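PDB 2EGZ: 3-dehydroquinate dehydratase, which catalyses the cis-dehydration of 3-dehydroquinate to 3-dehydroshikimate through a Schiff-base intermediate, the third step of the chorismate pathway. Local coordinates for residues K110-Y115 against I140-V145. Numbering follows the deposited sequence.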
loop_
_atom_site.group_PDB
_atom_site.type_symbol
_atom_site.label_atom_id
_atom_site.label_comp_id
_atom_site.label_asym_id
_atom_site.label_seq_id
_atom_site.Cartn_x
_atom_site.Cartn_y
_atom_site.Cartn_z
ATOM N N LYS B 110 14.685 15.056 -11.800
ATOM C CA LYS B 110 14.909 13.920 -10.906
ATOM C C LYS B 110 13.643 13.322 -10.319
ATOM O O LYS B 110 12.677 14.030 -10.038
ATOM C CB LYS B 110 15.835 14.327 -9.753
ATOM C CG LYS B 110 17.212 14.787 -10.190
ATOM C CD LYS B 110 18.083 15.133 -8.990
ATOM C CE LYS B 110 19.503 15.476 -9.425
ATOM N NZ LYS B 110 20.388 15.750 -8.257
ATOM N N LEU B 111 13.666 12.008 -10.114
ATOM C CA LEU B 111 12.520 11.313 -9.553
ATOM C C LEU B 111 12.828 10.764 -8.170
ATOM O O LEU B 111 13.815 10.052 -7.978
ATOM C CB LEU B 111 12.102 10.152 -10.460
ATOM C CG LEU B 111 10.791 9.442 -10.098
ATOM C CD1 LEU B 111 9.636 10.422 -10.235
ATOM C CD2 LEU B 111 10.573 8.233 -11.007
ATOM N N ILE B 112 11.993 11.119 -7.203
ATOM C CA ILE B 112 12.145 10.603 -5.853
ATOM C C ILE B 112 11.056 9.547 -5.748
ATOM O O ILE B 112 9.922 9.796 -6.136
ATOM C CB ILE B 112 11.892 11.686 -4.785
ATOM C CG1 ILE B 112 13.040 12.699 -4.776
ATOM C CG2 ILE B 112 11.735 11.042 -3.417
ATOM C CD1 ILE B 112 12.784 13.878 -3.848
ATOM N N ILE B 113 11.403 8.362 -5.260
ATOM C CA ILE B 113 10.422 7.296 -5.110
ATOM C C ILE B 113 10.355 7.022 -3.623
ATOM O O ILE B 113 11.297 6.495 -3.027
ATOM C CB ILE B 113 10.843 6.052 -5.898
ATOM C CG1 ILE B 113 10.846 6.391 -7.395
ATOM C CG2 ILE B 113 9.882 4.899 -5.607
ATOM C CD1 ILE B 113 11.377 5.285 -8.293
ATOM N N SER B 114 9.230 7.397 -3.028
ATOM C CA SER B 114 9.049 7.295 -1.590
ATOM C C SER B 114 8.213 6.167 -1.001
ATOM O O SER B 114 7.392 5.538 -1.670
ATOM C CB SER B 114 8.481 8.617 -1.085
ATOM O OG SER B 114 7.223 8.867 -1.695
ATOM N N TYR B 115 8.443 5.950 0.290
ATOM C CA TYR B 115 7.738 4.953 1.078
ATOM C C TYR B 115 7.570 5.558 2.462
ATOM O O TYR B 115 8.544 6.024 3.054
ATOM C CB TYR B 115 8.554 3.664 1.203
ATOM C CG TYR B 115 7.979 2.724 2.243
ATOM C CD1 TYR B 115 6.806 2.017 1.994
ATOM C CD2 TYR B 115 8.563 2.608 3.507
ATOM C CE1 TYR B 115 6.216 1.226 2.981
ATOM C CE2 TYR B 115 7.983 1.819 4.501
ATOM C CZ TYR B 115 6.808 1.135 4.231
ATOM O OH TYR B 115 6.208 0.383 5.221
ATOM N N ILE B 140 15.477 8.342 -6.779
ATOM C CA ILE B 140 16.188 8.506 -5.521
ATOM C C ILE B 140 15.238 7.952 -4.470
ATOM O O ILE B 140 14.200 8.544 -4.188
ATOM C CB ILE B 140 16.451 9.987 -5.206
ATOM C CG1 ILE B 140 17.264 10.625 -6.337
ATOM C CG2 ILE B 140 17.189 10.111 -3.872
ATOM C CD1 ILE B 140 17.417 12.129 -6.199
ATOM N N PRO B 141 15.569 6.795 -3.887
ATOM C CA PRO B 141 14.685 6.225 -2.873
ATOM C C PRO B 141 14.587 7.075 -1.611
ATOM O O PRO B 141 15.588 7.581 -1.106
ATOM C CB PRO B 141 15.300 4.846 -2.616
ATOM C CG PRO B 141 16.762 5.079 -2.876
ATOM C CD PRO B 141 16.759 5.950 -4.101
ATOM N N LYS B 142 13.360 7.237 -1.123
ATOM C CA LYS B 142 13.095 8.010 0.084
ATOM C C LYS B 142 12.305 7.138 1.044
ATOM O O LYS B 142 11.279 6.569 0.667
ATOM C CB LYS B 142 12.274 9.265 -0.243
ATOM C CG LYS B 142 11.749 9.985 0.988
ATOM C CD LYS B 142 10.949 11.233 0.634
ATOM C CE LYS B 142 10.485 11.944 1.900
ATOM N NZ LYS B 142 9.737 13.210 1.628
ATOM N N ILE B 143 12.785 7.033 2.279
ATOM C CA ILE B 143 12.116 6.238 3.302
ATOM C C ILE B 143 11.833 7.135 4.500
ATOM O O ILE B 143 12.750 7.715 5.071
ATOM C CB ILE B 143 13.002 5.053 3.773
ATOM C CG1 ILE B 143 13.324 4.138 2.593
ATOM C CG2 ILE B 143 12.284 4.259 4.864
ATOM C CD1 ILE B 143 14.273 3.005 2.940
ATOM N N ALA B 144 10.562 7.255 4.866
ATOM C CA ALA B 144 10.169 8.069 6.013
ATOM C C ALA B 144 9.340 7.161 6.917
ATOM O O ALA B 144 8.192 6.847 6.601
ATOM C CB ALA B 144 9.339 9.262 5.552
ATOM N N VAL B 145 9.926 6.739 8.036
ATOM C CA VAL B 145 9.251 5.827 8.959
ATOM C C VAL B 145 9.350 6.256 10.423
ATOM O O VAL B 145 10.377 6.774 10.864
ATOM C CB VAL B 145 9.825 4.398 8.826
ATOM C CG1 VAL B 145 9.605 3.878 7.413
ATOM C CG2 VAL B 145 11.324 4.401 9.155
#
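Ile-112 and Ser-114 receive the aliphatic stem of Lys-142 on the barrel-interior face of two adjacent parallel strands. CG2 of Ile-112 lies 3.7 Å from CB of Lys-142, and CB of Ser-114 approaches that same Lys-142 CB at 3.9 Å. CG of Lys-142 stands anti to the backbone N (chi1 170°), and with every later torsion also near 180° the stem runs straight, carrying NZ away from strand 110-115. On the other face, the Tyr-115 ring presents its edge to Ile-143, CD2 to CG2 4.3 Å. Farther along, Val-145 CG1 comes obliquely to Tyr-115 CE2 at 3.9 Å.

Five backbone hydrogen bonds set this pairing, each strand donating in turn. The shortest, Ile-140 N to Leu-111 O at 2.7 Å, lies in the carbonyl plane. Ile-113 N, by contrast, sits above the plane of the Ile-140 carbonyl, and Tyr-115 N reaches Lys-142 O with a bent N-H...O angle of 134°. Pro-141, which has no N-H, falls between the bonding residues Ile-140 and Lys-142, so the pairing loses nothing there; its CA makes a CA-H...O contact with Ile-113 O at 3.4 Å.

Lys-142, which forms the Schiff base with substrate, makes a cation-pi contact with Tyr-192; its NZ hydrogen-bonds a bound tartrate, probably from the crystallisation liquor. Its stem also touches Ile-168 and Ile-170. Ser-114 OG hydrogen-bonds Asp-88 OD1, and the Ser-114 side chain lies about 3 Å from that of catalytic His-116, nearest atoms.

The two segments are the strands of a right-handed beta-alpha-beta crossover in the TIM barrel. Its connecting helix 124-136 packs against Tyr-115, Pro-141 and Ile-143 from outside, while strands 86-90 and 168-172 flank the pair.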